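Local coordinates for mandelate racemase/muconate lactonizing enzyme (Roseovarius nubinhibens, PDB 2QDD), which is of uncharacterised function but belongs to the magnesium-dependent mandelate racemase/muconate lactonizing enzyme family of the enolase superfamily and probably acts on a carboxylate substrate, at residues L33-L38 / W49-W55; S101-P106 / P268-G273; N238-D243 / C261-K267; F249-L253 / Q279-F283. All coordinates share one frame; numbering follows the deposited sequence.

The four contacts run from the N-terminal capping domain into the barrel. Contact 1, a hairpin of the cap, lies about 10 Å from contact 2, centre to centre; there P106 and N269 pack on the backbone of residues 50-52. Contact 2 joins a cap helix to the short helix that follows strand 263-266, and reaches contact 3 (centres about 19 Å apart) through the salt bridge from R270 NH2 to D243 OD1, 2.7 Å long. D243 is a magnesium ligand, although no metal is bound in this chain. Contact 4 lies about 12 Å from contact 3, between centres, and packs on it where I266 CG1 meets I280 CG2 at 4.0 Å.

Contact 1: L33-L38 / W49-W55; sequences LDSTYL and WGEGCPW
L33 wedges its side chain between C53 and W55. Its CG lies anti to the carbonyl carbon (chi1 -66°), which sets CD1 3.7 Å from C53 SG while CD2 stands over one face of the W55 indole, toward the rim. Beyond this wedge strands 29-42 and 47-52 form an antiparallel hairpin, with segment axes at 163°. L38 and G50 are a hydrogen-bonded pair, L38 N meeting G50 O at 2.8 Å, and T36 pairs likewise with G52. The two glycines add no side chain to the face of T36 and L38. On the other face Y37 CE2 comes to 3.5 Å from E51 CD, with ring and carboxylate planes 58° apart, and Y37 CD1 lies 4.1 Å from W49 CE3. The extended E51 accepts from S35 OG at 2.8 Å on the anti side of OE2, somewhat out of the carboxylate plane, whereas OE1 is bonded to T299 OG1 and A302 N. Replacing E51 by alanine would probably leave S35 OG and A302 N without their acceptor and the Y37 ring without its flank. The buried carboxylate is thus gripped at both oxygens, consistent with an ionised group steadied by the start of helix 300-311, where the cap meets the barrel domain.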
# COMPACT_ATOMS: atom_id res chain seq x y z
N LEU A 33 0.73 24.31 -39.96
CA LEU A 33 1.16 22.98 -39.53
C LEU A 33 2.10 22.36 -40.56
O LEU A 33 1.90 22.51 -41.76
CB LEU A 33 -0.05 22.07 -39.29
CG LEU A 33 -1.00 22.39 -38.13
CD1 LEU A 33 -2.05 21.31 -38.01
CD2 LEU A 33 -0.27 22.56 -36.80
N ASP A 34 3.11 21.66 -40.06
CA ASP A 34 4.07 20.94 -40.89
C ASP A 34 3.60 19.48 -40.93
O ASP A 34 3.88 18.70 -40.02
CB ASP A 34 5.47 21.07 -40.28
CG ASP A 34 6.56 20.32 -41.05
OD1 ASP A 34 7.73 20.74 -40.95
OD2 ASP A 34 6.28 19.31 -41.73
N SER A 35 2.89 19.14 -42.00
CA SER A 35 2.39 17.79 -42.20
C SER A 35 3.32 16.98 -43.10
O SER A 35 3.89 17.50 -44.05
CB SER A 35 0.99 17.82 -42.80
OG SER A 35 0.45 16.51 -42.87
N THR A 36 3.46 15.71 -42.77
CA THR A 36 4.16 14.75 -43.61
C THR A 36 3.14 13.74 -44.13
O THR A 36 2.44 13.11 -43.34
CB THR A 36 5.26 14.04 -42.81
OG1 THR A 36 6.18 15.00 -42.29
CG2 THR A 36 6.02 13.06 -43.68
N TYR A 37 3.05 13.62 -45.45
CA TYR A 37 2.42 12.47 -46.10
C TYR A 37 3.48 11.44 -46.48
O TYR A 37 4.55 11.78 -46.98
CB TYR A 37 1.67 12.89 -47.37
CG TYR A 37 0.25 13.37 -47.17
CD1 TYR A 37 -0.71 13.17 -48.17
CD2 TYR A 37 -0.15 14.01 -46.00
CE1 TYR A 37 -2.01 13.61 -48.02
CE2 TYR A 37 -1.46 14.45 -45.83
CZ TYR A 37 -2.39 14.25 -46.84
OH TYR A 37 -3.69 14.68 -46.69
N LEU A 38 3.16 10.17 -46.24
CA LEU A 38 4.03 9.08 -46.64
C LEU A 38 3.28 8.13 -47.57
O LEU A 38 2.15 7.75 -47.28
CB LEU A 38 4.55 8.35 -45.40
CG LEU A 38 5.33 7.05 -45.61
CD1 LEU A 38 6.74 7.28 -46.15
CD2 LEU A 38 5.37 6.30 -44.31
N TRP A 49 -1.22 5.01 -47.92
CA TRP A 49 -0.85 6.35 -47.47
C TRP A 49 -0.99 6.53 -45.96
O TRP A 49 -1.95 6.04 -45.35
CB TRP A 49 -1.67 7.41 -48.20
CG TRP A 49 -1.33 7.52 -49.65
CD1 TRP A 49 -1.78 6.72 -50.67
CD2 TRP A 49 -0.46 8.49 -50.26
NE1 TRP A 49 -1.26 7.13 -51.87
CE2 TRP A 49 -0.45 8.22 -51.65
CE3 TRP A 49 0.29 9.56 -49.78
CZ2 TRP A 49 0.29 8.99 -52.56
CZ3 TRP A 49 1.03 10.33 -50.68
CH2 TRP A 49 1.02 10.03 -52.05
N GLY A 50 -0.02 7.22 -45.37
CA GLY A 50 -0.11 7.68 -43.98
C GLY A 50 0.20 9.16 -43.82
O GLY A 50 0.90 9.75 -44.66
N GLU A 51 -0.32 9.76 -42.75
CA GLU A 51 -0.02 11.14 -42.39
C GLU A 51 0.50 11.27 -40.96
O GLU A 51 -0.09 10.73 -40.02
CB GLU A 51 -1.27 12.02 -42.55
CG GLU A 51 -1.01 13.50 -42.24
CD GLU A 51 -2.25 14.37 -42.38
OE1 GLU A 51 -3.34 13.82 -42.65
OE2 GLU A 51 -2.12 15.60 -42.22
N GLY A 52 1.60 11.99 -40.79
CA GLY A 52 2.00 12.48 -39.47
C GLY A 52 2.02 13.99 -39.43
O GLY A 52 2.83 14.63 -40.12
N CYS A 53 1.14 14.58 -38.64
CA CYS A 53 1.11 16.02 -38.47
C CYS A 53 1.02 16.46 -37.00
O CYS A 53 -0.08 16.58 -36.46
CB CYS A 53 0.00 16.63 -39.32
SG CYS A 53 -0.04 18.42 -39.25
N PRO A 54 2.19 16.70 -36.36
CA PRO A 54 2.26 17.25 -35.00
C PRO A 54 1.64 18.63 -34.88
O PRO A 54 1.69 19.42 -35.83
CB PRO A 54 3.77 17.33 -34.75
CG PRO A 54 4.37 16.31 -35.67
CD PRO A 54 3.53 16.41 -36.90
N TRP A 55 1.03 18.92 -33.74
CA TRP A 55 0.44 20.24 -33.50
C TRP A 55 1.51 21.28 -33.15
O TRP A 55 1.68 21.65 -31.99
CB TRP A 55 -0.64 20.17 -32.42
CG TRP A 55 -1.48 21.42 -32.35
CD1 TRP A 55 -1.37 22.44 -31.46
CD2 TRP A 55 -2.57 21.76 -33.22
NE1 TRP A 55 -2.32 23.41 -31.71
CE2 TRP A 55 -3.07 23.01 -32.79
CE3 TRP A 55 -3.18 21.12 -34.31
CZ2 TRP A 55 -4.14 23.64 -33.42
CZ3 TRP A 55 -4.25 21.76 -34.94
CH2 TRP A 55 -4.72 23.01 -34.49
O HOH W 1 5.12 16.25 -40.14
O HOH W 2 3.62 20.30 -37.56

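Contact 2: S101-P106 / P268-G273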
# COMPACT_ATOMS: atom_id res chain seq x y z
N SER A 101 7.35 7.99 -31.51
CA SER A 101 6.04 7.47 -31.88
C SER A 101 5.40 8.28 -33.02
O SER A 101 4.65 7.74 -33.82
CB SER A 101 5.12 7.43 -30.66
OG SER A 101 5.05 8.70 -30.04
N TYR A 102 5.74 9.56 -33.09
CA TYR A 102 5.32 10.45 -34.16
C TYR A 102 5.86 10.11 -35.54
O TYR A 102 5.21 10.39 -36.55
CB TYR A 102 5.63 11.90 -33.81
CG TYR A 102 7.11 12.30 -33.78
CD1 TYR A 102 7.65 13.11 -34.79
CD2 TYR A 102 7.95 11.91 -32.74
CE1 TYR A 102 8.99 13.50 -34.76
CE2 TYR A 102 9.29 12.29 -32.71
CZ TYR A 102 9.80 13.09 -33.72
OH TYR A 102 11.13 13.47 -33.68
N VAL A 103 7.05 9.52 -35.58
CA VAL A 103 7.65 8.99 -36.80
C VAL A 103 6.91 7.72 -37.24
O VAL A 103 6.67 7.51 -38.43
CB VAL A 103 9.16 8.68 -36.61
CG1 VAL A 103 9.74 7.96 -37.82
CG2 VAL A 103 9.93 9.97 -36.34
N LYS A 104 6.53 6.91 -36.25
CA LYS A 104 6.04 5.56 -36.49
C LYS A 104 4.60 5.50 -36.97
O LYS A 104 4.23 4.56 -37.67
CB LYS A 104 6.20 4.73 -35.22
CG LYS A 104 7.58 4.14 -35.10
CD LYS A 104 7.97 3.99 -33.66
CE LYS A 104 9.36 3.44 -33.56
NZ LYS A 104 9.72 3.21 -32.13
N SER A 105 3.82 6.52 -36.60
CA SER A 105 2.38 6.55 -36.86
C SER A 105 1.98 6.59 -38.35
O SER A 105 1.11 5.83 -38.76
CB SER A 105 1.69 7.65 -36.04
OG SER A 105 0.30 7.74 -36.32
N PRO A 106 2.61 7.49 -39.16
CA PRO A 106 2.26 7.35 -40.59
C PRO A 106 2.73 6.08 -41.30
O PRO A 106 2.07 5.65 -42.25
CB PRO A 106 2.91 8.59 -41.23
CG PRO A 106 4.02 8.95 -40.34
CD PRO A 106 3.54 8.62 -38.96
N PRO A 268 -3.20 8.50 -32.35
CA PRO A 268 -2.20 7.68 -33.04
C PRO A 268 -0.80 8.30 -33.14
O PRO A 268 0.19 7.60 -32.94
CB PRO A 268 -2.80 7.48 -34.44
CG PRO A 268 -4.26 7.60 -34.23
CD PRO A 268 -4.44 8.62 -33.15
N ASN A 269 -0.73 9.61 -33.42
CA ASN A 269 0.56 10.31 -33.47
C ASN A 269 1.27 10.45 -32.13
O ASN A 269 2.49 10.60 -32.09
CB ASN A 269 0.43 11.66 -34.18
CG ASN A 269 1.75 12.11 -34.83
OD1 ASN A 269 2.46 12.97 -34.30
ND2 ASN A 269 2.08 11.53 -35.97
N ARG A 270 0.53 10.40 -31.03
CA ARG A 270 1.12 10.30 -29.69
C ARG A 270 1.59 8.87 -29.34
O ARG A 270 2.66 8.70 -28.76
CB ARG A 270 0.17 10.85 -28.62
CG ARG A 270 0.71 10.78 -27.20
CD ARG A 270 -0.11 11.58 -26.18
NE ARG A 270 -1.56 11.59 -26.41
CZ ARG A 270 -2.40 10.59 -26.14
NH1 ARG A 270 -1.97 9.45 -25.63
NH2 ARG A 270 -3.70 10.74 -26.39
N VAL A 271 0.79 7.87 -29.71
CA VAL A 271 1.05 6.49 -29.25
C VAL A 271 1.79 5.60 -30.25
O VAL A 271 2.24 4.51 -29.88
CB VAL A 271 -0.24 5.79 -28.72
CG1 VAL A 271 -0.90 6.63 -27.63
CG2 VAL A 271 -1.22 5.50 -29.86
N GLY A 272 1.90 6.05 -31.49
CA GLY A 272 2.74 5.37 -32.48
C GLY A 272 2.01 4.55 -33.51
O GLY A 272 2.56 3.59 -34.06
N GLY A 273 0.77 4.93 -33.80
CA GLY A 273 0.03 4.31 -34.90
C GLY A 273 -1.25 3.64 -34.47
O GLY A 273 -1.69 3.78 -33.33
O HOH W 3 -0.32 10.16 -37.27
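The N269 carboxamide lies against the backbone side of Y102: OD1 is 3.4 Å from Y102 CB, and ND2 makes a weak hydrogen bond with Y102 O at 3.4 Å, bent to 128° at the hydrogen. The Y102 ring itself leads away from 268-273, with V103 CG2 over the centre of one face and its hydroxyl bonded to H100 of the second subunit. N269 holds CG anti to its own N (chi1 -153°), which carries the amide across to the helix 101-119. ND2 also donates to a water, 3.1 Å away, that accepts from S105 OG at 2.7 Å. S101 OG donates to R270 O at 2.7 Å, from above the carbonyl plane, 56° out of it. Both serine bonds belong to one of two modelled conformers and are to that extent uncertain. Close by, G272 CA sits 3.3 Å from S101 O in a CH···O contact. A CB on G272 would lie only 3.5 Å from S101 CB, and the positive phi that ends helix 268-271 is a second reason for glycine. Putting alanine at N269 would probably strip Y102 O and the water of their amide partner and open a gap beside Y102 CB. Chemically, this cap-barrel interface joins small residues and backbone carbonyls, while R270 turns away, bonded to L246 O and in a salt bridge with the metal-site residue D243.

Contact 3: N238-D243 / C261-K267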
# COMPACT_ATOMS: atom_id res chain seq x y z
N ASN A 238 -14.73 15.59 -9.70
CA ASN A 238 -14.98 15.52 -11.15
C ASN A 238 -14.37 14.28 -11.78
O ASN A 238 -13.32 13.82 -11.32
CB ASN A 238 -14.36 16.73 -11.85
CG ASN A 238 -15.06 18.02 -11.52
OD1 ASN A 238 -14.92 18.55 -10.42
ND2 ASN A 238 -15.81 18.55 -12.48
N PRO A 239 -14.99 13.75 -12.86
CA PRO A 239 -14.32 12.80 -13.75
C PRO A 239 -13.08 13.39 -14.42
O PRO A 239 -13.12 14.52 -14.91
CB PRO A 239 -15.39 12.49 -14.82
CG PRO A 239 -16.68 12.85 -14.20
CD PRO A 239 -16.37 14.02 -13.30
N ILE A 240 -11.99 12.63 -14.44
CA ILE A 240 -10.73 13.10 -15.02
C ILE A 240 -10.39 12.34 -16.30
O ILE A 240 -10.38 11.10 -16.32
CB ILE A 240 -9.56 13.10 -13.97
CG1 ILE A 240 -9.57 14.41 -13.19
CG2 ILE A 240 -8.19 12.95 -14.64
CD1 ILE A 240 -10.07 14.28 -11.79
N MET A 241 -10.15 13.10 -17.36
CA MET A 241 -9.75 12.57 -18.67
C MET A 241 -8.26 12.85 -18.86
O MET A 241 -7.83 14.00 -18.77
CB MET A 241 -10.58 13.26 -19.76
CG MET A 241 -10.13 13.04 -21.20
SD MET A 241 -10.88 11.65 -22.05
CE MET A 241 -12.60 11.69 -21.51
N LEU A 242 -7.48 11.81 -19.11
CA LEU A 242 -6.06 11.98 -19.41
C LEU A 242 -5.79 11.94 -20.90
O LEU A 242 -6.58 11.37 -21.66
CB LEU A 242 -5.21 10.93 -18.69
CG LEU A 242 -5.22 10.98 -17.16
CD1 LEU A 242 -4.34 9.88 -16.64
CD2 LEU A 242 -4.78 12.32 -16.62
N ASP A 243 -4.67 12.53 -21.32
CA ASP A 243 -4.35 12.72 -22.74
C ASP A 243 -2.84 12.77 -22.96
O ASP A 243 -2.22 11.76 -23.26
CB ASP A 243 -5.06 13.98 -23.29
CG ASP A 243 -4.86 14.18 -24.81
OD1 ASP A 243 -4.41 13.25 -25.51
OD2 ASP A 243 -5.18 15.29 -25.29
N CYS A 261 -7.80 8.17 -13.46
CA CYS A 261 -8.72 8.66 -14.49
C CYS A 261 -9.92 7.74 -14.69
O CYS A 261 -9.91 6.58 -14.26
CB CYS A 261 -7.98 8.90 -15.81
SG CYS A 261 -7.28 7.45 -16.61
N GLU A 262 -10.95 8.27 -15.34
CA GLU A 262 -12.11 7.49 -15.76
C GLU A 262 -12.22 7.47 -17.29
O GLU A 262 -13.11 6.83 -17.86
CB GLU A 262 -13.38 8.10 -15.15
CG GLU A 262 -13.56 7.84 -13.66
CD GLU A 262 -12.86 8.86 -12.78
OE1 GLU A 262 -12.50 9.95 -13.26
OE2 GLU A 262 -12.66 8.56 -11.59
N GLY A 263 -11.32 8.19 -17.94
CA GLY A 263 -11.27 8.26 -19.38
C GLY A 263 -9.90 8.66 -19.88
O GLY A 263 -9.14 9.33 -19.17
N VAL A 264 -9.59 8.23 -21.11
CA VAL A 264 -8.42 8.71 -21.84
C VAL A 264 -8.77 9.19 -23.26
O VAL A 264 -9.75 8.73 -23.85
CB VAL A 264 -7.26 7.66 -21.90
CG1 VAL A 264 -6.87 7.17 -20.50
CG2 VAL A 264 -7.61 6.48 -22.81
N LYS A 265 -7.99 10.13 -23.79
CA LYS A 265 -7.91 10.37 -25.23
C LYS A 265 -6.87 9.46 -25.85
O LYS A 265 -5.79 9.27 -25.30
CB LYS A 265 -7.53 11.82 -25.53
CG LYS A 265 -8.60 12.83 -25.19
CD LYS A 265 -8.38 14.12 -25.94
CE LYS A 265 -9.66 14.92 -26.03
NZ LYS A 265 -9.40 16.34 -26.41
N ILE A 266 -7.21 8.89 -27.01
CA ILE A 266 -6.23 8.13 -27.79
C ILE A 266 -5.94 8.84 -29.11
O ILE A 266 -6.85 9.16 -29.88
CB ILE A 266 -6.69 6.68 -28.07
CG1 ILE A 266 -7.24 6.03 -26.79
CG2 ILE A 266 -5.53 5.85 -28.62
CD1 ILE A 266 -8.10 4.85 -27.06
N LYS A 267 -4.65 9.10 -29.35
CA LYS A 267 -4.20 9.81 -30.53
C LYS A 267 -3.02 9.06 -31.14
O LYS A 267 -1.96 8.99 -30.52
CB LYS A 267 -3.80 11.25 -30.18
CG LYS A 267 -4.95 12.09 -29.66
CD LYS A 267 -4.55 13.53 -29.51
CE LYS A 267 -5.51 14.22 -28.58
NZ LYS A 267 -5.10 15.63 -28.36
O HOH W 4 -2.50 14.60 -27.03
O HOH W 5 -6.90 17.00 -26.98
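M241 pairs with G263 and L242 with V264 as parallel neighbours, the strand axes 4.5 Å apart at 27°, with E262 N bonded to I240 O, L242 N to G263 O and K265 N to L242 O. At the start of the ladder E262 bends its side chain back so that OE1 takes I240 N at 3.0 Å, a nearly straight bond (169°); OE2 is held by R235 and H231 of the third subunit. C261 CB packs 3.7 Å from L242 CG, next to the sheet face that L242 shares with V264. On the opposite face M241 folds over G263, its SD 3.5 Å from V264 C, where a side chain on G263 would clash with the methionine methyl. The two strands are the ends of a right-handed beta-alpha-beta crossover through helix 249-258, one step of the barrel of the enolase superfamily. D243, a magnesium ligand, stands at the C-terminal end of its strand, as is usual for active-site residues of such barrels. With CG turned opposite the backbone N (chi1 -175°), D243 crosses the K265 chain obliquely, OD1 3.4 Å from K265 CB. K267 NZ forms a salt bridge with D243 OD2 at 3.1 Å, using the syn lone pair, and also bonds to Y59 OH, while R270 takes OD1. A water accepts from both K265 NZ and K267 NZ, and K265 NZ pairs with the metal-site residue E220.

Contact 4: F249-L253 / Q279-F283; sequences FSDHL and QIRDF
F249 and F283 both carry their rings anti to the backbone N (chi1 -179° and 179°), a torsion that swings each ring out across the groove between helices 249-258 and 274-287. They meet as a T-shaped pair, the edge of F249 pointing to the face of F283, with centroids 5.5 Å apart and planes at 80°. The same edge touches the base of its partner, F249 CE1 lying 3.8 Å from F283 CB. Over one face of F249 the flat amide end of Q279 is stacked almost parallel to the ring; which end of that amide is nitrogen is doubtful, so only the stacking is secure. A second layer is built by H252, whose imidazole is crossed at about a right angle by I280. I280 CG2 stands over the face of the H252 ring, 3.8 Å from its centroid and 3.5 Å from H252 CD2, in a CH-pi contact. H252 ND1 bonds to E248 O, which helps fix the ring's rotation. L253 CD1 closes the groove at 3.6 Å from F283 CE2. No hydrogen bond crosses, so the interface is held by packing alone. The two helices run nearly parallel, 10.6 Å apart between segment axes, as neighbours in the outer layer of the barrel. I280 reaches inward to I266 on strand 263-266, W289 meets F283 edge-to-face, and on the outside the fourth subunit packs against F249, L253 and F283.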
# COMPACT_ATOMS: atom_id res chain seq x y z
N PHE A 249 1.91 2.24 -23.82
CA PHE A 249 0.96 1.36 -23.15
C PHE A 249 1.17 1.29 -21.63
O PHE A 249 0.21 1.27 -20.86
CB PHE A 249 0.99 -0.05 -23.75
CG PHE A 249 0.01 -1.01 -23.11
CD1 PHE A 249 -1.36 -0.86 -23.30
CD2 PHE A 249 0.47 -2.06 -22.31
CE1 PHE A 249 -2.26 -1.74 -22.71
CE2 PHE A 249 -0.42 -2.94 -21.72
CZ PHE A 249 -1.79 -2.79 -21.92
N SER A 250 2.44 1.28 -21.21
CA SER A 250 2.81 1.20 -19.80
C SER A 250 2.37 2.41 -18.98
O SER A 250 2.13 2.28 -17.78
CB SER A 250 4.31 0.98 -19.65
OG SER A 250 5.02 2.12 -20.10
N ASP A 251 2.26 3.57 -19.63
CA ASP A 251 1.67 4.77 -19.02
C ASP A 251 0.17 4.63 -18.76
O ASP A 251 -0.35 5.23 -17.83
CB ASP A 251 1.94 6.01 -19.88
CG ASP A 251 3.42 6.30 -20.06
OD1 ASP A 251 3.79 6.85 -21.12
OD2 ASP A 251 4.22 5.98 -19.15
N HIS A 252 -0.51 3.85 -19.61
CA HIS A 252 -1.94 3.60 -19.45
C HIS A 252 -2.20 2.61 -18.33
O HIS A 252 -3.11 2.79 -17.51
CB HIS A 252 -2.55 3.10 -20.77
CG HIS A 252 -2.49 4.10 -21.88
ND1 HIS A 252 -1.35 4.32 -22.61
CD2 HIS A 252 -3.43 4.95 -22.35
CE1 HIS A 252 -1.59 5.26 -23.51
NE2 HIS A 252 -2.84 5.66 -23.37
N LEU A 253 -1.38 1.56 -18.31
CA LEU A 253 -1.25 0.61 -17.20
C LEU A 253 -0.99 1.28 -15.85
O LEU A 253 -1.59 0.90 -14.85
CB LEU A 253 -0.12 -0.36 -17.51
CG LEU A 253 -0.39 -1.86 -17.48
CD1 LEU A 253 -1.67 -2.23 -18.21
CD2 LEU A 253 0.81 -2.61 -18.06
N GLN A 279 -4.57 -1.59 -29.25
CA GLN A 279 -4.27 -2.25 -27.98
C GLN A 279 -4.72 -1.44 -26.77
O GLN A 279 -5.31 -1.98 -25.83
CB GLN A 279 -2.78 -2.60 -27.86
CG GLN A 279 -2.49 -3.51 -26.65
CD GLN A 279 -1.03 -3.59 -26.22
OE1 GLN A 279 -0.63 -4.54 -25.54
NE2 GLN A 279 -0.22 -2.60 -26.59
N ILE A 280 -4.44 -0.14 -26.80
CA ILE A 280 -4.91 0.82 -25.79
C ILE A 280 -6.44 0.92 -25.73
O ILE A 280 -7.03 0.92 -24.64
CB ILE A 280 -4.27 2.20 -26.01
CG1 ILE A 280 -2.76 2.11 -25.78
CG2 ILE A 280 -4.88 3.27 -25.09
CD1 ILE A 280 -1.97 3.17 -26.49
N ARG A 281 -7.07 0.98 -26.90
CA ARG A 281 -8.53 1.01 -27.02
C ARG A 281 -9.17 -0.21 -26.36
O ARG A 281 -10.12 -0.07 -25.58
CB ARG A 281 -8.95 1.07 -28.49
CG ARG A 281 -10.42 1.45 -28.71
CD ARG A 281 -11.34 0.23 -28.80
NE ARG A 281 -10.92 -0.76 -29.80
CZ ARG A 281 -11.26 -0.73 -31.08
NH1 ARG A 281 -12.00 0.27 -31.55
NH2 ARG A 281 -10.85 -1.69 -31.91
N ASP A 282 -8.65 -1.39 -26.69
CA ASP A 282 -9.12 -2.65 -26.15
C ASP A 282 -8.89 -2.77 -24.64
O ASP A 282 -9.73 -3.32 -23.93
CB ASP A 282 -8.43 -3.81 -26.87
CG ASP A 282 -8.94 -4.02 -28.31
OD1 ASP A 282 -9.88 -3.31 -28.75
OD2 ASP A 282 -8.39 -4.91 -28.99
N PHE A 283 -7.75 -2.26 -24.17
CA PHE A 283 -7.50 -2.14 -22.74
C PHE A 283 -8.55 -1.26 -22.06
O PHE A 283 -9.10 -1.64 -21.02
CB PHE A 283 -6.09 -1.60 -22.46
CG PHE A 283 -5.78 -1.43 -20.99
CD1 PHE A 283 -5.76 -0.16 -20.42
CD2 PHE A 283 -5.53 -2.53 -20.19
CE1 PHE A 283 -5.49 0.01 -19.06
CE2 PHE A 283 -5.26 -2.37 -18.83
CZ PHE A 283 -5.24 -1.10 -18.27